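Local coordinates for protein peroxisomal catalase A (Saccharomyces cerevisiae, PDB 1A4E) that probably breaks down hydrogen peroxide from peroxisomal oxidases into water and oxygen, working as a heme-containing homotetramer, at residues 131-136 with 179-184; 135-140 with 279-284; 95-100 with 108-113. All coordinates share one frame; numbering follows the deposited sequence.

The three contacts lie around the heme pocket of the catalase fold, where the antiparallel beta-barrel meets the loops and helices packed against it. Contact 3 comes first in the chain and joins the ends of strands 87-95 and 112-119. Contacts 1 and 2 start from one loop, between strand 122-129 and helix 141-149, and share Phe135 and Ile136; contact 1 reaches helix 176-182, contact 2 the loop before strand 294-303. The centre of contact 1 is about 12 Å from each of the others, which are about 19 Å apart. Val133 packs on Leu282, and Leu182 on Pro110, so that contact 1 lies between the other two, which also meet directly where Phe135 packs on Pro110.

Contact 1. Residues 131-136 with 179-184; sequences TPVFFI and VMILFS
Ile181 and Leu182, on the last turn of helix 176-182, pack against the loop that leaves barrel strand 122-129 in the catalase fold. Two separate apolar patches result. In the first, the tip of Ile181 lies against Thr131, Pro132 and Val133. Its CG1 stands anti to the carbonyl carbon (chi1 -64°) and the chain then runs extended, which carries Ile181 CD1 to 3.6 Å from Val133 CG2 and 4.0 Å from Pro132 CD. The same methyl lies 3.7 Å from Thr131 OG1, whose polar partner is Gln178 one turn earlier on the helix.

In the second patch the Phe135 ring turns its edge to the helix. Leu182 CD2 lies in the ring plane, 3.8 Å from Phe135 CE2, and the two side chains meet at about a right angle; Val179 CG2 adds a looser touch at the same edge. Phe163, Trp164 and Leu167 of helix 160-168 back Val179 and Leu182. Phe134, which borders the heme and azide pocket, leaves the backbone away from the helix, and Phe135 CD1 sits over one face of its ring. At the helix end, Ser184 OG and Ser184 N approach Ile181 O from the same face of its carbonyl plane, the hydroxyl bonding at 2.7 Å.

Contact 2. Residues 135-140 with 279-284; sequences FIRDPS and VFDLTK. With HEM (protoporphyrin IX containing Fe), chain I.
Arg137 and Asp281 carry the charged half of this buried contact between two loops. Extended from CG to NE, the arginine passes across the carboxylate at a slant, and Arg137 NH1 donates to Asp281 OD2 over 2.9 Å in a salt bridge bent to 143° at the hydrogen. OD2 lies almost in the guanidinium plane, but NH1 stands well above the carboxylate plane, the two planes being 57° apart. Lys284 NZ forms a second salt bridge to Asp281 OD2 from the opposite face, also at 2.9 Å. Arg137 NH1 and Lys284 NZ are thus 4.0 Å apart, a repulsion that the shared carboxylate probably offsets together with Asp428, which pairs with both residues. Trp420 makes a cation-pi contact with Arg137, whose NH2 also bonds to the carbonyl of Ala421.

The hydrogen bonds within 279-284 shape its turn. Asp281 OD1 accepts from Thr283 N at 3.0 Å, an Asx turn, and from Thr283 OG1 at 2.7 Å on the same face. Four donors on its two oxygens fix the carboxylate in rotation; an alanine here would remove the anion shared by Arg137 and Lys284, probably leaving Asp428 alone to offset their repulsion and the Asx turn without its acceptor.

Van der Waals contacts lie on the heme side. Leu282 CD1 is 3.3 Å from Ile136 O and 3.8 Å from the heme methyl CMC, while Pro139 CA lies 3.9 Å from the heme vinyl carbon CBB. A salt-bridge network and an Asx turn thus flank Leu282, which with Pro139 lines the catalase heme pocket.

Contact 3. Residues 95-100 with 108-113; sequences STVGGD and RDPRGF
Ser95 and Gly112 form an antiparallel hydrogen-bonded pair where strands 87-95 and 112-119 of the catalase beta-barrel meet, beside the distal side of the heme. Gly112 N donates to Ser95 O at 2.8 Å, and the return bond, Ser95 N to Gly112 O, is longer at 3.3 Å. Ser95 O also receives a CA-H...O contact from Arg111. Ser95 OG lies 3.6 Å from Gly112 CA and is hydrogen-bonded to ND1 of the active-site His56, a second-shell contact that would help orient the imidazole.

Beyond the pair the two chain segments part, and a carboxylate bridges them. Asp109 OD2 accepts from Val97 N at 3.0 Å and Gly98 N at 3.1 Å, both from one face of its plane; the Gly98 N-H comes on the syn side, whereas that of Val97 stands 60° out of the plane. A water also donates to OD2 and accepts a weak bond from Gly99 N.

Van der Waals contacts fill in on both sides of this bridge. Val97 CG2, anti to its carbonyl carbon, meets Pro110 CB at 3.9 Å, the two side chains at about a right angle, and Val97 also packs on His56 near the bound azide. Thr96 and Arg111 lie side by side, with Thr96 CG2 over one guanidinium face near its rim. The Arg111 chain, bent at chi2 and chi3, folds back toward the chain just before it: Arg111 NH2 bonds to the carbonyl of Val107 and, 2.9 Å away, to Asp109 O.

Contact 1. Residues 131-136 with 179-184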
loop_
_atom_site.group_PDB
_atom_site.type_symbol
_atom_site.label_atom_id
_atom_site.label_comp_id
_atom_site.label_asym_id
_atom_site.label_seq_id
_atom_site.Cartn_x
_atom_site.Cartn_y
_atom_site.Cartn_z
ATOM N N THR B 131 30.259 3.725 -15.290
ATOM C CA THR B 131 31.082 2.744 -15.965
ATOM C C THR B 131 30.569 2.545 -17.390
ATOM O O THR B 131 29.366 2.664 -17.616
ATOM C CB THR B 131 31.052 1.444 -15.120
ATOM O OG1 THR B 131 31.722 0.475 -15.911
ATOM C CG2 THR B 131 29.665 0.966 -14.714
ATOM N N PRO B 132 31.431 2.304 -18.395
ATOM C CA PRO B 132 31.059 2.069 -19.791
ATOM C C PRO B 132 30.232 0.814 -20.041
ATOM O O PRO B 132 29.469 0.729 -21.006
ATOM C CB PRO B 132 32.363 2.011 -20.538
ATOM C CG PRO B 132 33.380 2.612 -19.617
ATOM C CD PRO B 132 32.879 2.196 -18.254
ATOM N N VAL B 133 30.440 -0.192 -19.180
ATOM C CA VAL B 133 29.779 -1.486 -19.309
ATOM C C VAL B 133 29.014 -1.881 -18.047
ATOM O O VAL B 133 28.860 -1.070 -17.132
ATOM C CB VAL B 133 30.847 -2.572 -19.659
ATOM C CG1 VAL B 133 31.448 -2.268 -21.019
ATOM C CG2 VAL B 133 31.962 -2.598 -18.640
ATOM N N PHE B 134 28.491 -3.111 -17.995
ATOM C CA PHE B 134 27.868 -3.631 -16.793
ATOM C C PHE B 134 28.158 -5.127 -16.691
ATOM O O PHE B 134 28.759 -5.743 -17.572
ATOM C CB PHE B 134 26.365 -3.347 -16.852
ATOM C CG PHE B 134 25.612 -3.424 -15.524
ATOM C CD1 PHE B 134 25.959 -2.580 -14.458
ATOM C CD2 PHE B 134 24.574 -4.354 -15.379
ATOM C CE1 PHE B 134 25.263 -2.675 -13.249
ATOM C CE2 PHE B 134 23.887 -4.439 -14.168
ATOM C CZ PHE B 134 24.231 -3.602 -13.104
ATOM N N PHE B 135 27.753 -5.716 -15.568
ATOM C CA PHE B 135 28.002 -7.109 -15.235
ATOM C C PHE B 135 27.262 -8.154 -16.050
ATOM O O PHE B 135 27.711 -9.298 -16.131
ATOM C CB PHE B 135 27.661 -7.342 -13.771
ATOM C CG PHE B 135 28.369 -6.420 -12.785
ATOM C CD1 PHE B 135 27.816 -5.172 -12.477
ATOM C CD2 PHE B 135 29.546 -6.840 -12.158
ATOM C CE1 PHE B 135 28.436 -4.347 -11.535
ATOM C CE2 PHE B 135 30.162 -6.012 -11.219
ATOM C CZ PHE B 135 29.605 -4.769 -10.908
ATOM N N ILE B 136 26.121 -7.816 -16.657
ATOM C CA ILE B 136 25.311 -8.813 -17.340
ATOM C C ILE B 136 24.858 -8.373 -18.724
ATOM O O ILE B 136 24.844 -7.189 -19.056
ATOM C CB ILE B 136 24.035 -9.171 -16.490
ATOM C CG1 ILE B 136 23.240 -7.904 -16.183
ATOM C CG2 ILE B 136 24.433 -9.890 -15.201
ATOM C CD1 ILE B 136 21.854 -8.169 -15.583
ATOM N N VAL B 179 34.043 -6.340 -13.830
ATOM C CA VAL B 179 34.699 -6.636 -12.559
ATOM C C VAL B 179 36.069 -5.967 -12.512
ATOM O O VAL B 179 36.469 -5.478 -11.457
ATOM C CB VAL B 179 34.800 -8.165 -12.405
ATOM C CG1 VAL B 179 35.575 -8.552 -11.160
ATOM C CG2 VAL B 179 33.393 -8.728 -12.272
ATOM N N MET B 180 36.749 -5.884 -13.670
ATOM C CA MET B 180 38.031 -5.210 -13.803
ATOM C C MET B 180 37.921 -3.726 -13.488
ATOM O O MET B 180 38.759 -3.174 -12.773
ATOM C CB MET B 180 38.563 -5.357 -15.220
ATOM C CG MET B 180 39.086 -6.735 -15.601
ATOM S SD MET B 180 40.631 -7.136 -14.761
ATOM C CE MET B 180 41.656 -6.128 -15.791
ATOM N N ILE B 181 36.872 -3.075 -14.019
ATOM C CA ILE B 181 36.626 -1.658 -13.761
ATOM C C ILE B 181 36.225 -1.430 -12.302
ATOM O O ILE B 181 36.726 -0.501 -11.672
ATOM C CB ILE B 181 35.516 -1.148 -14.719
ATOM C CG1 ILE B 181 35.998 -1.246 -16.157
ATOM C CG2 ILE B 181 35.175 0.311 -14.414
ATOM C CD1 ILE B 181 34.868 -1.047 -17.175
ATOM N N LEU B 182 35.378 -2.312 -11.745
ATOM C CA LEU B 182 34.880 -2.212 -10.383
ATOM C C LEU B 182 36.001 -2.240 -9.354
ATOM O O LEU B 182 36.037 -1.418 -8.441
ATOM C CB LEU B 182 33.904 -3.368 -10.118
ATOM C CG LEU B 182 33.333 -3.530 -8.711
ATOM C CD1 LEU B 182 32.405 -2.381 -8.404
ATOM C CD2 LEU B 182 32.594 -4.840 -8.608
ATOM N N PHE B 183 36.937 -3.174 -9.535
ATOM C CA PHE B 183 38.030 -3.318 -8.596
ATOM C C PHE B 183 39.250 -2.460 -8.854
ATOM O O PHE B 183 40.244 -2.566 -8.138
ATOM C CB PHE B 183 38.415 -4.783 -8.536
ATOM C CG PHE B 183 37.472 -5.564 -7.631
ATOM C CD1 PHE B 183 37.702 -5.598 -6.253
ATOM C CD2 PHE B 183 36.374 -6.235 -8.173
ATOM C CE1 PHE B 183 36.830 -6.302 -5.421
ATOM C CE2 PHE B 183 35.506 -6.937 -7.332
ATOM C CZ PHE B 183 35.732 -6.972 -5.958
ATOM N N SER B 184 39.200 -1.593 -9.868
ATOM C CA SER B 184 40.250 -0.603 -10.026
ATOM C C SER B 184 39.907 0.548 -9.075
ATOM O O SER B 184 38.860 0.513 -8.414
ATOM C CB SER B 184 40.293 -0.102 -11.463
ATOM O OG SER B 184 39.181 0.710 -11.805
#

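Contact 2. Residues 135-140 with 279-284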
loop_
_atom_site.group_PDB
_atom_site.type_symbol
_atom_site.label_atom_id
_atom_site.label_comp_id
_atom_site.label_asym_id
_atom_site.label_seq_id
_atom_site.Cartn_x
_atom_site.Cartn_y
_atom_site.Cartn_z
ATOM N N PHE B 135 27.753 -5.716 -15.568
ATOM C CA PHE B 135 28.002 -7.109 -15.235
ATOM C C PHE B 135 27.262 -8.154 -16.050
ATOM O O PHE B 135 27.711 -9.298 -16.131
ATOM C CB PHE B 135 27.661 -7.342 -13.771
ATOM C CG PHE B 135 28.369 -6.420 -12.785
ATOM C CD1 PHE B 135 27.816 -5.172 -12.477
ATOM C CD2 PHE B 135 29.546 -6.840 -12.158
ATOM C CE1 PHE B 135 28.436 -4.347 -11.535
ATOM C CE2 PHE B 135 30.162 -6.012 -11.219
ATOM C CZ PHE B 135 29.605 -4.769 -10.908
ATOM N N ILE B 136 26.121 -7.816 -16.657
ATOM C CA ILE B 136 25.311 -8.813 -17.340
ATOM C C ILE B 136 24.858 -8.373 -18.724
ATOM O O ILE B 136 24.844 -7.189 -19.056
ATOM C CB ILE B 136 24.035 -9.171 -16.490
ATOM C CG1 ILE B 136 23.240 -7.904 -16.183
ATOM C CG2 ILE B 136 24.433 -9.890 -15.201
ATOM C CD1 ILE B 136 21.854 -8.169 -15.583
ATOM N N ARG B 137 24.502 -9.354 -19.555
ATOM C CA ARG B 137 23.912 -9.110 -20.863
ATOM C C ARG B 137 22.627 -9.937 -21.019
ATOM O O ARG B 137 22.000 -9.958 -22.079
ATOM C CB ARG B 137 24.935 -9.448 -21.970
ATOM C CG ARG B 137 25.438 -10.877 -22.085
ATOM C CD ARG B 137 26.401 -10.915 -23.256
ATOM N NE ARG B 137 26.831 -12.270 -23.544
ATOM C CZ ARG B 137 27.855 -12.562 -24.354
ATOM N NH1 ARG B 137 28.569 -11.628 -24.971
ATOM N NH2 ARG B 137 28.188 -13.834 -24.531
ATOM N N ASP B 138 22.214 -10.616 -19.938
ATOM C CA ASP B 138 20.939 -11.315 -19.853
ATOM C C ASP B 138 20.105 -10.665 -18.758
ATOM O O ASP B 138 20.538 -10.620 -17.602
ATOM C CB ASP B 138 21.100 -12.774 -19.481
ATOM C CG ASP B 138 21.537 -13.632 -20.645
ATOM O OD1 ASP B 138 20.744 -13.843 -21.556
ATOM O OD2 ASP B 138 22.672 -14.095 -20.638
ATOM N N PRO B 139 18.907 -10.148 -19.063
ATOM C CA PRO B 139 18.058 -9.445 -18.100
ATOM C C PRO B 139 17.585 -10.278 -16.910
ATOM O O PRO B 139 17.432 -9.775 -15.795
ATOM C CB PRO B 139 16.939 -8.915 -18.964
ATOM C CG PRO B 139 16.835 -9.913 -20.095
ATOM C CD PRO B 139 18.301 -10.195 -20.390
ATOM N N SER B 140 17.405 -11.581 -17.150
ATOM C CA SER B 140 16.966 -12.533 -16.137
ATOM C C SER B 140 17.974 -12.773 -15.025
ATOM O O SER B 140 17.649 -13.190 -13.915
ATOM C CB SER B 140 16.657 -13.846 -16.809
ATOM O OG SER B 140 17.788 -14.232 -17.569
ATOM N N VAL B 279 26.430 -4.786 -31.072
ATOM C CA VAL B 279 26.067 -3.469 -30.545
ATOM C C VAL B 279 25.040 -3.596 -29.424
ATOM O O VAL B 279 24.828 -2.655 -28.667
ATOM C CB VAL B 279 25.450 -2.511 -31.617
ATOM C CG1 VAL B 279 26.597 -1.982 -32.456
ATOM C CG2 VAL B 279 24.382 -3.194 -32.475
ATOM N N PHE B 280 24.397 -4.766 -29.322
ATOM C CA PHE B 280 23.412 -5.066 -28.301
ATOM C C PHE B 280 24.035 -5.680 -27.051
ATOM O O PHE B 280 23.314 -6.111 -26.147
ATOM C CB PHE B 280 22.375 -6.026 -28.885
ATOM C CG PHE B 280 21.761 -5.522 -30.180
ATOM C CD1 PHE B 280 21.351 -4.188 -30.304
ATOM C CD2 PHE B 280 21.626 -6.405 -31.255
ATOM C CE1 PHE B 280 20.801 -3.738 -31.510
ATOM C CE2 PHE B 280 21.075 -5.945 -32.454
ATOM C CZ PHE B 280 20.665 -4.615 -32.585
ATOM N N ASP B 281 25.372 -5.747 -26.981
ATOM C CA ASP B 281 26.036 -6.313 -25.828
ATOM C C ASP B 281 26.574 -5.217 -24.931
ATOM O O ASP B 281 27.481 -4.464 -25.284
ATOM C CB ASP B 281 27.177 -7.212 -26.281
ATOM C CG ASP B 281 27.879 -8.029 -25.192
ATOM O OD1 ASP B 281 27.576 -7.905 -24.007
ATOM O OD2 ASP B 281 28.750 -8.818 -25.536
ATOM N N LEU B 282 26.019 -5.231 -23.717
ATOM C CA LEU B 282 26.331 -4.269 -22.669
ATOM C C LEU B 282 27.758 -4.380 -22.150
ATOM O O LEU B 282 28.312 -3.397 -21.659
ATOM C CB LEU B 282 25.399 -4.466 -21.485
ATOM C CG LEU B 282 24.726 -3.323 -20.752
ATOM C CD1 LEU B 282 24.188 -3.948 -19.482
ATOM C CD2 LEU B 282 25.643 -2.162 -20.410
ATOM N N THR B 283 28.372 -5.567 -22.232
ATOM C CA THR B 283 29.724 -5.755 -21.728
ATOM C C THR B 283 30.822 -5.305 -22.699
ATOM O O THR B 283 32.008 -5.427 -22.402
ATOM C CB THR B 283 29.886 -7.236 -21.349
ATOM O OG1 THR B 283 29.829 -7.976 -22.552
ATOM C CG2 THR B 283 28.801 -7.720 -20.392
ATOM N N LYS B 284 30.462 -4.708 -23.838
ATOM C CA LYS B 284 31.420 -4.261 -24.836
ATOM C C LYS B 284 31.413 -2.755 -25.025
ATOM O O LYS B 284 30.355 -2.128 -25.002
ATOM C CB LYS B 284 31.119 -4.883 -26.197
ATOM C CG LYS B 284 31.081 -6.402 -26.283
ATOM C CD LYS B 284 32.450 -7.043 -26.114
ATOM C CE LYS B 284 32.287 -8.548 -26.210
ATOM N NZ LYS B 284 31.603 -9.052 -25.039
HETATM C CHA HEM I . 17.978 1.899 -10.440
HETATM C CHB HEM I . 16.413 -2.139 -12.502
HETATM C CHC HEM I . 20.416 -2.326 -15.119
HETATM C CHD HEM I . 21.415 2.192 -13.806
HETATM C C1A HEM I . 17.281 0.725 -10.659
HETATM C C2A HEM I . 15.982 0.437 -10.082
HETATM C C3A HEM I . 15.500 -0.654 -10.727
HETATM C C4A HEM I . 16.518 -1.051 -11.669
HETATM C CMA HEM I . 14.133 -1.304 -10.573
HETATM C CAA HEM I . 15.269 1.254 -9.020
HETATM C CBA HEM I . 14.207 2.101 -9.685
HETATM C CGA HEM I . 13.393 2.958 -8.742
HETATM O O1A HEM I . 12.885 2.475 -7.733
HETATM O O2A HEM I . 13.254 4.133 -9.045
HETATM C C1B HEM I . 17.361 -2.528 -13.422
HETATM C C2B HEM I . 17.272 -3.738 -14.203
HETATM C C3B HEM I . 18.463 -3.862 -14.880
HETATM C C4B HEM I . 19.240 -2.690 -14.505
HETATM C CMB HEM I . 16.053 -4.655 -14.191
HETATM C CAB HEM I . 18.918 -4.863 -15.748
HETATM C CBB HEM I . 18.135 -5.935 -16.382
HETATM C C1C HEM I . 21.031 -1.095 -15.015
HETATM C C2C HEM I . 22.073 -0.639 -15.907
HETATM C C3C HEM I . 22.319 0.665 -15.588
HETATM C C4C HEM I . 21.428 0.987 -14.489
HETATM C CMC HEM I . 22.699 -1.483 -17.015
HETATM C CAC HEM I . 23.190 1.550 -16.207
HETATM C CBC HEM I . 23.100 1.904 -17.607
HETATM C C1D HEM I . 20.575 2.502 -12.753
HETATM C C2D HEM I . 20.593 3.751 -12.034
HETATM C C3D HEM I . 19.648 3.650 -11.074
HETATM C C4D HEM I . 19.042 2.352 -11.208
HETATM C CMD HEM I . 21.477 4.959 -12.308
HETATM C CAD HEM I . 19.323 4.685 -10.015
HETATM C CBD HEM I . 18.269 5.691 -10.418
HETATM C CGD HEM I . 18.074 6.709 -9.310
HETATM O O1D HEM I . 19.019 7.407 -8.970
HETATM O O2D HEM I . 16.981 6.808 -8.766
HETATM N NA HEM I . 17.590 -0.183 -11.656
HETATM N NB HEM I . 18.554 -1.875 -13.628
HETATM N NC HEM I . 20.608 -0.083 -14.180
HETATM N ND HEM I . 19.609 1.650 -12.252
HETATM FE FE HEM I . 19.116 -0.137 -12.897
#

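Contact 3. Residues 95-100 with 108-113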
loop_
_atom_site.group_PDB
_atom_site.type_symbol
_atom_site.label_atom_id
_atom_site.label_comp_id
_atom_site.label_asym_id
_atom_site.label_seq_id
_atom_site.Cartn_x
_atom_site.Cartn_y
_atom_site.Cartn_z
ATOM N N SER B 95 24.362 7.941 -6.969
ATOM C CA SER B 95 24.114 6.904 -5.977
ATOM C C SER B 95 25.116 5.767 -5.991
ATOM O O SER B 95 25.948 5.675 -6.884
ATOM C CB SER B 95 22.732 6.314 -6.206
ATOM O OG SER B 95 22.627 5.856 -7.540
ATOM N N THR B 96 25.079 4.905 -4.972
ATOM C CA THR B 96 25.841 3.667 -5.011
ATOM C C THR B 96 24.887 2.571 -5.508
ATOM O O THR B 96 23.771 2.878 -5.941
ATOM C CB THR B 96 26.397 3.380 -3.596
ATOM O OG1 THR B 96 25.295 3.387 -2.704
ATOM C CG2 THR B 96 27.430 4.411 -3.153
ATOM N N VAL B 97 25.250 1.283 -5.514
ATOM C CA VAL B 97 24.347 0.256 -6.037
ATOM C C VAL B 97 23.838 -0.739 -4.998
ATOM O O VAL B 97 22.624 -0.836 -4.798
ATOM C CB VAL B 97 25.043 -0.529 -7.196
ATOM C CG1 VAL B 97 24.114 -1.569 -7.802
ATOM C CG2 VAL B 97 25.395 0.422 -8.315
ATOM N N GLY B 98 24.712 -1.485 -4.307
ATOM C CA GLY B 98 24.258 -2.565 -3.438
ATOM C C GLY B 98 23.830 -2.193 -2.032
ATOM O O GLY B 98 23.034 -2.912 -1.436
ATOM N N GLY B 99 24.329 -1.087 -1.480
ATOM C CA GLY B 99 24.065 -0.724 -0.092
ATOM C C GLY B 99 22.671 -0.194 0.189
ATOM O O GLY B 99 22.014 0.366 -0.689
ATOM N N ASP B 100 22.229 -0.377 1.440
ATOM C CA ASP B 100 20.937 0.134 1.882
ATOM C C ASP B 100 20.961 1.644 2.101
ATOM O O ASP B 100 22.009 2.273 1.949
ATOM C CB ASP B 100 20.531 -0.536 3.175
ATOM C CG ASP B 100 20.435 -2.044 3.092
ATOM O OD1 ASP B 100 19.760 -2.547 2.200
ATOM O OD2 ASP B 100 21.039 -2.714 3.924
ATOM N N ARG B 108 33.199 0.518 -2.339
ATOM C CA ARG B 108 33.443 0.110 -3.710
ATOM C C ARG B 108 32.107 -0.313 -4.285
ATOM O O ARG B 108 31.378 -1.116 -3.710
ATOM C CB ARG B 108 34.443 -1.045 -3.739
ATOM C CG ARG B 108 34.518 -1.799 -5.062
ATOM C CD ARG B 108 35.781 -2.632 -5.128
ATOM N NE ARG B 108 36.837 -1.745 -5.579
ATOM C CZ ARG B 108 37.910 -1.465 -4.856
ATOM N NH1 ARG B 108 38.118 -1.980 -3.657
ATOM N NH2 ARG B 108 38.768 -0.597 -5.340
ATOM N N ASP B 109 31.803 0.295 -5.425
ATOM C CA ASP B 109 30.579 0.040 -6.172
ATOM C C ASP B 109 30.647 0.809 -7.479
ATOM O O ASP B 109 31.459 1.726 -7.604
ATOM C CB ASP B 109 29.331 0.528 -5.418
ATOM C CG ASP B 109 28.385 -0.549 -4.906
ATOM O OD1 ASP B 109 28.533 -1.728 -5.229
ATOM O OD2 ASP B 109 27.475 -0.190 -4.170
ATOM N N PRO B 110 29.808 0.531 -8.481
ATOM C CA PRO B 110 29.432 1.530 -9.466
ATOM C C PRO B 110 28.673 2.659 -8.776
ATOM O O PRO B 110 28.122 2.514 -7.677
ATOM C CB PRO B 110 28.580 0.784 -10.481
ATOM C CG PRO B 110 28.868 -0.680 -10.223
ATOM C CD PRO B 110 29.121 -0.736 -8.726
ATOM N N ARG B 111 28.728 3.820 -9.415
ATOM C CA ARG B 111 27.933 4.942 -8.990
ATOM C C ARG B 111 26.892 5.178 -10.072
ATOM O O ARG B 111 27.177 5.066 -11.268
ATOM C CB ARG B 111 28.731 6.226 -8.855
ATOM C CG ARG B 111 29.873 6.323 -7.857
ATOM C CD ARG B 111 29.462 6.081 -6.410
ATOM N NE ARG B 111 29.933 4.759 -6.082
ATOM C CZ ARG B 111 30.898 4.525 -5.198
ATOM N NH1 ARG B 111 31.527 5.458 -4.489
ATOM N NH2 ARG B 111 31.318 3.282 -5.128
ATOM N N GLY B 112 25.656 5.474 -9.662
ATOM C CA GLY B 112 24.620 5.864 -10.595
ATOM C C GLY B 112 24.765 7.342 -10.917
ATOM O O GLY B 112 25.284 8.131 -10.126
ATOM N N PHE B 113 24.276 7.698 -12.103
ATOM C CA PHE B 113 24.331 9.045 -12.639
ATOM C C PHE B 113 23.084 9.128 -13.519
ATOM O O PHE B 113 23.106 8.914 -14.736
ATOM C CB PHE B 113 25.645 9.203 -13.443
ATOM C CG PHE B 113 26.062 10.618 -13.857
ATOM C CD1 PHE B 113 25.127 11.628 -14.141
ATOM C CD2 PHE B 113 27.429 10.903 -13.971
ATOM C CE1 PHE B 113 25.556 12.898 -14.534
ATOM C CE2 PHE B 113 27.851 12.173 -14.368
ATOM C CZ PHE B 113 26.916 13.169 -14.648
HETATM O O HOH W 1 26.893 0.245 -1.443
#